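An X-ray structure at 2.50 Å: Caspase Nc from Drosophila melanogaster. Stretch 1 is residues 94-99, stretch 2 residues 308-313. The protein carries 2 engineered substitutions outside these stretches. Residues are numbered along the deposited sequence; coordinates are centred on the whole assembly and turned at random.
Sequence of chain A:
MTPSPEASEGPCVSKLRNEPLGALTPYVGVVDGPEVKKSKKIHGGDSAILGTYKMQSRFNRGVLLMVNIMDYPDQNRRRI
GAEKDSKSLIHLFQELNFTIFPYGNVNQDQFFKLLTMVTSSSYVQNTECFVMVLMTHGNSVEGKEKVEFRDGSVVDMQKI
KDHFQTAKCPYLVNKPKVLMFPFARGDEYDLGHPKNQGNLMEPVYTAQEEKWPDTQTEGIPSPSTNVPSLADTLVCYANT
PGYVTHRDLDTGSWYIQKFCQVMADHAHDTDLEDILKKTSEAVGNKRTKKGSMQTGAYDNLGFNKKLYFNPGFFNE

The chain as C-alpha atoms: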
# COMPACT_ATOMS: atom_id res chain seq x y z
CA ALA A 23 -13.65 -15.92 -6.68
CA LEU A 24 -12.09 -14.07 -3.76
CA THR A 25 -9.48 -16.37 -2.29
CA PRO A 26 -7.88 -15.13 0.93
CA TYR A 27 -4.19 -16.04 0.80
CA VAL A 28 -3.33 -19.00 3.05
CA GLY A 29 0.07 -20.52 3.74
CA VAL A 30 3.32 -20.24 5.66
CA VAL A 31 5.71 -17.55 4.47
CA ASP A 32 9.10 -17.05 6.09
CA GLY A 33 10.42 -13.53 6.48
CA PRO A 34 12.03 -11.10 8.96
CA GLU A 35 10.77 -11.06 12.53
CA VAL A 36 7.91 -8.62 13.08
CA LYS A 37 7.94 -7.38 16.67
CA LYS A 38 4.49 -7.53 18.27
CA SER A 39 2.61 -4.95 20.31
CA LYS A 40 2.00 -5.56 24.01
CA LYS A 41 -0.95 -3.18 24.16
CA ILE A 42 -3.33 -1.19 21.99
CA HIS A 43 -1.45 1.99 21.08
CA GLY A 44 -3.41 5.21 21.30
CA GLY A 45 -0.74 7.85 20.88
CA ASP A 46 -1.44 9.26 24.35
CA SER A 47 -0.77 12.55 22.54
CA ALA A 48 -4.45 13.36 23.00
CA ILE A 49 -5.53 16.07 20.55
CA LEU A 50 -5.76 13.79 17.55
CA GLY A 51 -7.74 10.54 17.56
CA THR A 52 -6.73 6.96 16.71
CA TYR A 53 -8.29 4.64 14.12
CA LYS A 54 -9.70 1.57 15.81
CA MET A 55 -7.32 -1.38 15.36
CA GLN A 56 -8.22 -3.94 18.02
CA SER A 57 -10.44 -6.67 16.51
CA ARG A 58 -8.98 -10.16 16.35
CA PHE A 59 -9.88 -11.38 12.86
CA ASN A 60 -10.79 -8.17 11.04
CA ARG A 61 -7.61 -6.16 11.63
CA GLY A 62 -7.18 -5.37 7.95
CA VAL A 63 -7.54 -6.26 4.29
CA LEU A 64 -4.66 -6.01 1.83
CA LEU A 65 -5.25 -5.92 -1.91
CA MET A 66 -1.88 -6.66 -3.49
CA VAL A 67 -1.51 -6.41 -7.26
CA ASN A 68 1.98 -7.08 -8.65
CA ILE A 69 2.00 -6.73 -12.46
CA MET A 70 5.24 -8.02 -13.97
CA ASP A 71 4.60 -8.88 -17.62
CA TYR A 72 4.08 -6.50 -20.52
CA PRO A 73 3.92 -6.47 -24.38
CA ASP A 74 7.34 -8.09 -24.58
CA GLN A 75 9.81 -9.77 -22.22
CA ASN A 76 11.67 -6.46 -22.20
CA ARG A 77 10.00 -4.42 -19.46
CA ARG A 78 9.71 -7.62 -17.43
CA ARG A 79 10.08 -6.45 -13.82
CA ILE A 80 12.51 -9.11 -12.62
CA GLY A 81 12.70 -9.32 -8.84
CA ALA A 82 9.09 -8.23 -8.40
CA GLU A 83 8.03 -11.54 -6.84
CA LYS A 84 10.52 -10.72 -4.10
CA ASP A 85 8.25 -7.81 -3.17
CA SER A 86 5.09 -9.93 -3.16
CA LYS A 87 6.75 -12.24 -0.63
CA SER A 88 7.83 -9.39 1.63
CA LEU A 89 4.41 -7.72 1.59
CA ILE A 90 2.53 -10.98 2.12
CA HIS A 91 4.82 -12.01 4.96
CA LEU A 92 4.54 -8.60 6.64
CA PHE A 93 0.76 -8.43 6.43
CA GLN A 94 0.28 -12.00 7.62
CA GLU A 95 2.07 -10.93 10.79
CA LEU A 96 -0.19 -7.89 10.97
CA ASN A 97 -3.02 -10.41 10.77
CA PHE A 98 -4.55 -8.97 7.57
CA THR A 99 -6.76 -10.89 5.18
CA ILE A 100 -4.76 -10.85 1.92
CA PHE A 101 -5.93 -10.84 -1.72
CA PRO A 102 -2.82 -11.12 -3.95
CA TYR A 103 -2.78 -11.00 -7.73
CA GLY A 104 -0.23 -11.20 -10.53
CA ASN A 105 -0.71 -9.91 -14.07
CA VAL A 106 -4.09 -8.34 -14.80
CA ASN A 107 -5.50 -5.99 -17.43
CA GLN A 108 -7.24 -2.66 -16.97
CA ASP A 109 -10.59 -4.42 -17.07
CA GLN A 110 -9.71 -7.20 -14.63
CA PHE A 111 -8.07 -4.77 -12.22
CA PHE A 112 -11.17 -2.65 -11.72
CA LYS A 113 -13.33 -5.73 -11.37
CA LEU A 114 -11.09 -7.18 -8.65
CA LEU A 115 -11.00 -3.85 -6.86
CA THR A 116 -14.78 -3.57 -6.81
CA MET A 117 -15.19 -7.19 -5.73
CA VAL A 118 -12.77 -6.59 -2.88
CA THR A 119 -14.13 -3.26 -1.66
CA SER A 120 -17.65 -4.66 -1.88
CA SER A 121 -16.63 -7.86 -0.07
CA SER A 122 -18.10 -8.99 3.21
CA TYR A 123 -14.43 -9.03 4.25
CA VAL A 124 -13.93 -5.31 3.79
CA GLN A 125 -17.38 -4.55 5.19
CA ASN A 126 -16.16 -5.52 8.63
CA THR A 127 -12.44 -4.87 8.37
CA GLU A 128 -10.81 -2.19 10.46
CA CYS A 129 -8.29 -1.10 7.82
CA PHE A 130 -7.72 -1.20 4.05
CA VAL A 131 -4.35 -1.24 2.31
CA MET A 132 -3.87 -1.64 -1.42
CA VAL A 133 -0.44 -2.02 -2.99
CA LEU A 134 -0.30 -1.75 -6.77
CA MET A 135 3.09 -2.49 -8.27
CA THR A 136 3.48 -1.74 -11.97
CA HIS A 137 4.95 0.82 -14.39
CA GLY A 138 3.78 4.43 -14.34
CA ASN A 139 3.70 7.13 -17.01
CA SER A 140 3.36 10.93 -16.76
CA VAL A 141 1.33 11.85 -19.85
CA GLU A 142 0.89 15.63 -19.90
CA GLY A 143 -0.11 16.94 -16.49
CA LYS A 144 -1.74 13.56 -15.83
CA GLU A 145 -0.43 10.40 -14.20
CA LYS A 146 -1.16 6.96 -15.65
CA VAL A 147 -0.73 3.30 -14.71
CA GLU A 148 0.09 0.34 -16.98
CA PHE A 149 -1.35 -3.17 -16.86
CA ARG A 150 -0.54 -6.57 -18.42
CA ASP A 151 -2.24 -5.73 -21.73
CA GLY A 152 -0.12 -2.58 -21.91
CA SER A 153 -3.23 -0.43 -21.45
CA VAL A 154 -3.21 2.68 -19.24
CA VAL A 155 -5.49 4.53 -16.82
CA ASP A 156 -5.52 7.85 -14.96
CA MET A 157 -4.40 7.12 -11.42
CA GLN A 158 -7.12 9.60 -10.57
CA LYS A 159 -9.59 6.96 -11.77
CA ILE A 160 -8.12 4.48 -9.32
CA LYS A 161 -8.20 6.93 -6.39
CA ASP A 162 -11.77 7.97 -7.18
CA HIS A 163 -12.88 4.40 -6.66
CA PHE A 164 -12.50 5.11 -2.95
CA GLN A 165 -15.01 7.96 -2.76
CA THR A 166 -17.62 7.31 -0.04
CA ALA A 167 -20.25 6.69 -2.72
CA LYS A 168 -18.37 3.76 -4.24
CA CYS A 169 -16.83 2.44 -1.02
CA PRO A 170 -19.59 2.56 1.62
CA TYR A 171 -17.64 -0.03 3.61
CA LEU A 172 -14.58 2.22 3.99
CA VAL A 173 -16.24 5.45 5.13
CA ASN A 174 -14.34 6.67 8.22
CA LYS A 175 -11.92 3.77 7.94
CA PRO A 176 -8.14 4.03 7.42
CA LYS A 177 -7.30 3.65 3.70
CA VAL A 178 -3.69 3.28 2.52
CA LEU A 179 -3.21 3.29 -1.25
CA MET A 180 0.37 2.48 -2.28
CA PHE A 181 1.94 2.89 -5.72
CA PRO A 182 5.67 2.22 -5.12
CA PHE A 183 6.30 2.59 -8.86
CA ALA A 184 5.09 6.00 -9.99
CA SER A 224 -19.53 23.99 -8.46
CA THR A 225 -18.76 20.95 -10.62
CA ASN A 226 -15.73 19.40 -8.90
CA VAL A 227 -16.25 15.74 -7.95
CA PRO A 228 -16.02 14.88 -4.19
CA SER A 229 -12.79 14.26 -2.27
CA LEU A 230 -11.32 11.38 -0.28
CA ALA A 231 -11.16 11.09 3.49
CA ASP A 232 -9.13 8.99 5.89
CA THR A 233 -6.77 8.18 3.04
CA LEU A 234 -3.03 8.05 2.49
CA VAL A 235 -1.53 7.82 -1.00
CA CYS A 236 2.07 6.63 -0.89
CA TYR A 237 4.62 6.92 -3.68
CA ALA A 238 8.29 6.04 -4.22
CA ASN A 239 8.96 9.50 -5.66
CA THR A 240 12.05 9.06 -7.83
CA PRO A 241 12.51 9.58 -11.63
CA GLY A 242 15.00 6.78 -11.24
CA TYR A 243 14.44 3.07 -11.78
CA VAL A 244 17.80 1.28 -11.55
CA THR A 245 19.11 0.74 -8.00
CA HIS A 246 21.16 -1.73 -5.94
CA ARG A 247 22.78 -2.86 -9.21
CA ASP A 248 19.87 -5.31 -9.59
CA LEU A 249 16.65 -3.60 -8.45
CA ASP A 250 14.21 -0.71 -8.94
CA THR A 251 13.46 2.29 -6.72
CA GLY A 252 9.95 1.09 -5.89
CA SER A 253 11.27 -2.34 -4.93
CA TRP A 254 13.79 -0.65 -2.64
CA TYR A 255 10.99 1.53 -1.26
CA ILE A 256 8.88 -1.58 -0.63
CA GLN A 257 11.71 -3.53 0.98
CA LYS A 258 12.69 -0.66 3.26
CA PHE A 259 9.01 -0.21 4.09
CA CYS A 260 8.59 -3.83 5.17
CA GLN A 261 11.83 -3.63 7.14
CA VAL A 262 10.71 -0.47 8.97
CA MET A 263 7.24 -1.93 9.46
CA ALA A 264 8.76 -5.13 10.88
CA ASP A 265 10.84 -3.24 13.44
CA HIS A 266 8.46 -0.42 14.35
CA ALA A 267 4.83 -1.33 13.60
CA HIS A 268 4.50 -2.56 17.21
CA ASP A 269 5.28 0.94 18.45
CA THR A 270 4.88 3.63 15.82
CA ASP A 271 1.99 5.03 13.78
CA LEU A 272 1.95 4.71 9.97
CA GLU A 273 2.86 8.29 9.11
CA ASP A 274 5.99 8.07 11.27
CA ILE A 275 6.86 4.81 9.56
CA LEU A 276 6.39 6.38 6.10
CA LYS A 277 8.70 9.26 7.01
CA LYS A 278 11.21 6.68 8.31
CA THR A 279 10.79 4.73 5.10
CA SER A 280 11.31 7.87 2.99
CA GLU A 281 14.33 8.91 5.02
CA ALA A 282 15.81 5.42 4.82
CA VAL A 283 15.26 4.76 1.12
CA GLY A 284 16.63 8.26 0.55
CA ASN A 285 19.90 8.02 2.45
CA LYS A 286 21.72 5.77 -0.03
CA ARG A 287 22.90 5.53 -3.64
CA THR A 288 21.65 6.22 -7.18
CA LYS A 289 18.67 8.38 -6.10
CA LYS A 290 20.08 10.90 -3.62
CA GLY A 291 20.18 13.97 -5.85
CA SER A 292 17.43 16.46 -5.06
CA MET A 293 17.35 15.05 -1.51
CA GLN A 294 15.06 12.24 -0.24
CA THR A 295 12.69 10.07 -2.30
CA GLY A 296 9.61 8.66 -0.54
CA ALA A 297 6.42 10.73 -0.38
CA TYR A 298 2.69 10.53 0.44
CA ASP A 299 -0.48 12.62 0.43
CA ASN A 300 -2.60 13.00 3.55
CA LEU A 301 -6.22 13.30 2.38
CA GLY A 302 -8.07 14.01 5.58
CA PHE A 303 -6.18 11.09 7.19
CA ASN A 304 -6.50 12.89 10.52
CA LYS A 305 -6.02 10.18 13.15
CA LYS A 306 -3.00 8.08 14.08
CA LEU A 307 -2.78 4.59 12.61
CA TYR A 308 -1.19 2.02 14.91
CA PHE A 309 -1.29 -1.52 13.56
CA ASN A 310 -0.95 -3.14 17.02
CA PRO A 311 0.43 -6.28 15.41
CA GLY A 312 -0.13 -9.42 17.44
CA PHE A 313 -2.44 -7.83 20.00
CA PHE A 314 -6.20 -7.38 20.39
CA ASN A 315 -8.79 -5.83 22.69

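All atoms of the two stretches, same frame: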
# COMPACT_ATOMS: atom_id res chain seq x y z
N GLN A 94 0.77 -10.81 6.94
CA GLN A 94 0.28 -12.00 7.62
C GLN A 94 0.55 -11.80 9.11
O GLN A 94 -0.26 -12.16 9.95
CB GLN A 94 0.99 -13.26 7.15
CG GLN A 94 0.49 -13.78 5.82
CD GLN A 94 1.02 -15.16 5.51
OE1 GLN A 94 2.23 -15.42 5.62
NE2 GLN A 94 0.13 -16.07 5.13
N GLU A 95 1.69 -11.20 9.42
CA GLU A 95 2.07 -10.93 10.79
C GLU A 95 1.24 -9.79 11.36
O GLU A 95 1.14 -9.63 12.58
CB GLU A 95 3.57 -10.61 10.86
CG GLU A 95 4.44 -11.68 10.23
CD GLU A 95 4.40 -13.00 10.98
OE1 GLU A 95 4.64 -14.05 10.35
OE2 GLU A 95 4.14 -12.99 12.20
N LEU A 96 0.66 -8.97 10.48
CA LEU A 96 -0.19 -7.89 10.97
C LEU A 96 -1.62 -8.44 11.05
O LEU A 96 -2.56 -7.74 11.40
CB LEU A 96 -0.15 -6.67 10.03
CG LEU A 96 1.20 -5.98 9.87
CD1 LEU A 96 1.02 -4.70 9.06
CD2 LEU A 96 1.79 -5.66 11.22
N ASN A 97 -1.75 -9.72 10.73
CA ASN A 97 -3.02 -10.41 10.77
C ASN A 97 -4.07 -9.87 9.80
O ASN A 97 -5.24 -9.79 10.14
CB ASN A 97 -3.58 -10.37 12.18
CG ASN A 97 -2.60 -10.91 13.20
OD1 ASN A 97 -1.95 -10.15 13.92
ND2 ASN A 97 -2.49 -12.23 13.26
N PHE A 98 -3.64 -9.48 8.60
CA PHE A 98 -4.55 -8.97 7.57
C PHE A 98 -5.05 -10.12 6.72
O PHE A 98 -4.40 -11.16 6.62
CB PHE A 98 -3.84 -7.99 6.62
CG PHE A 98 -3.90 -6.56 7.05
CD1 PHE A 98 -4.17 -5.57 6.12
CD2 PHE A 98 -3.67 -6.20 8.37
CE1 PHE A 98 -4.22 -4.23 6.49
CE2 PHE A 98 -3.71 -4.85 8.76
CZ PHE A 98 -3.98 -3.86 7.81
N THR A 99 -6.21 -9.92 6.10
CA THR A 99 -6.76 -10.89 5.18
C THR A 99 -6.16 -10.37 3.86
O THR A 99 -6.32 -9.20 3.52
CB THR A 99 -8.28 -10.82 5.17
OG1 THR A 99 -8.77 -11.52 6.32
CG2 THR A 99 -8.86 -11.41 3.90
N TYR A 308 -2.08 2.99 14.29
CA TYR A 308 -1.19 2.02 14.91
C TYR A 308 -1.74 0.67 14.46
O TYR A 308 -2.95 0.45 14.49
CB TYR A 308 -1.22 2.11 16.44
CG TYR A 308 -0.50 3.31 16.99
CD1 TYR A 308 -1.19 4.48 17.31
CD2 TYR A 308 0.89 3.28 17.18
CE1 TYR A 308 -0.51 5.60 17.79
CE2 TYR A 308 1.58 4.40 17.66
CZ TYR A 308 0.87 5.55 17.97
OH TYR A 308 1.53 6.66 18.46
N PHE A 309 -0.86 -0.22 14.03
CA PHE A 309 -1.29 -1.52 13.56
C PHE A 309 -1.47 -2.54 14.69
O PHE A 309 -2.15 -3.56 14.52
CB PHE A 309 -0.30 -2.04 12.51
CG PHE A 309 -0.39 -1.34 11.18
CD1 PHE A 309 -1.44 -1.62 10.29
CD2 PHE A 309 0.54 -0.37 10.81
CE1 PHE A 309 -1.55 -0.95 9.07
CE2 PHE A 309 0.44 0.30 9.59
CZ PHE A 309 -0.61 0.01 8.72
N ASN A 310 -0.88 -2.25 15.85
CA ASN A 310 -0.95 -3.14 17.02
C ASN A 310 -0.78 -4.59 16.58
O ASN A 310 -1.58 -5.46 16.93
CB ASN A 310 -2.29 -2.96 17.73
CG ASN A 310 -2.49 -1.56 18.28
OD1 ASN A 310 -1.60 -1.01 18.92
ND2 ASN A 310 -3.66 -0.98 18.03
N PRO A 311 0.28 -4.88 15.83
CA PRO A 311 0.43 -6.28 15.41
C PRO A 311 0.54 -7.27 16.56
O PRO A 311 1.24 -7.02 17.54
CB PRO A 311 1.68 -6.24 14.55
CG PRO A 311 2.52 -5.25 15.26
CD PRO A 311 1.54 -4.14 15.63
N GLY A 312 -0.16 -8.38 16.43
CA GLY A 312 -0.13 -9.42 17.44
C GLY A 312 -0.85 -9.14 18.74
O GLY A 312 -0.62 -9.84 19.72
N PHE A 313 -1.73 -8.14 18.77
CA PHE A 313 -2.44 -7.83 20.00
C PHE A 313 -3.87 -7.38 19.71
O PHE A 313 -4.12 -6.71 18.71
CB PHE A 313 -1.72 -6.72 20.76
CG PHE A 313 -2.10 -6.63 22.21
CD1 PHE A 313 -1.53 -7.50 23.15
CD2 PHE A 313 -3.05 -5.71 22.64
CE1 PHE A 313 -1.90 -7.44 24.49
CE2 PHE A 313 -3.43 -5.64 23.97
CZ PHE A 313 -2.85 -6.51 24.90

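The centre of this contact is Leu-96, whose two methyls reach Phe-309 and Pro-311. Its CD1 lies over one face of the Phe-309 ring, 4.1 Å from Phe-309 CD1, while its CD2 meets the proline ring, 3.4 Å from Pro-311 CB. The CA-to-CB bond of Leu-96 points sideways to the other stretch, so it is the m,t rotamer that carries the branched end across. Phe-309 behaves differently: its CA-to-CB bond points toward stretch 1, and its ring offers two surfaces. One face takes the leucine methyl; the edge takes Phe-98, with Phe-98 CZ 4.0 Å from Phe-309 CE1. Seen from the Phe-98 ring, the same approach is oblique. All four of these apolar residues are buried.

The backbones come nearest at Leu-96 and Pro-311, whose CA atoms are 4.8 Å apart, and each stretch turns close to that point. In stretch 1 the helix ends in a Schellman motif: Asn-97 takes positive phi, and its N donates to Gln-94 O at 3.0 Å. In stretch 2 a type II turn runs from Asn-310 to Phe-313, closed by Phe-313 N donating to Asn-310 O at 3.3 Å. Pro-311 and Gly-312 occupy its central positions, and Gly-312, at phi 73°, adopts a conformation that favours glycine.

Toward the polar edge, contact loosens. Glu-95 O lies 4.0 Å from Pro-311 CB, and the Glu-95 side chain comes no nearer than 6.0 Å, from Glu-95 CB to Pro-311 CB. Asn-97 points its CA-to-CB bond toward the turn, bringing Asn-97 OD1 to 3.6 Å from Gly-312 N, but no hydrogen bond joins the stretches. The rule to read here is economical: a helix end and a type II turn, each bonded within itself, bring Leu-96 and Pro-311 together, and the neighbouring Phe-98 and Phe-309 complete a small apolar cluster between residues at least 211 positions apart.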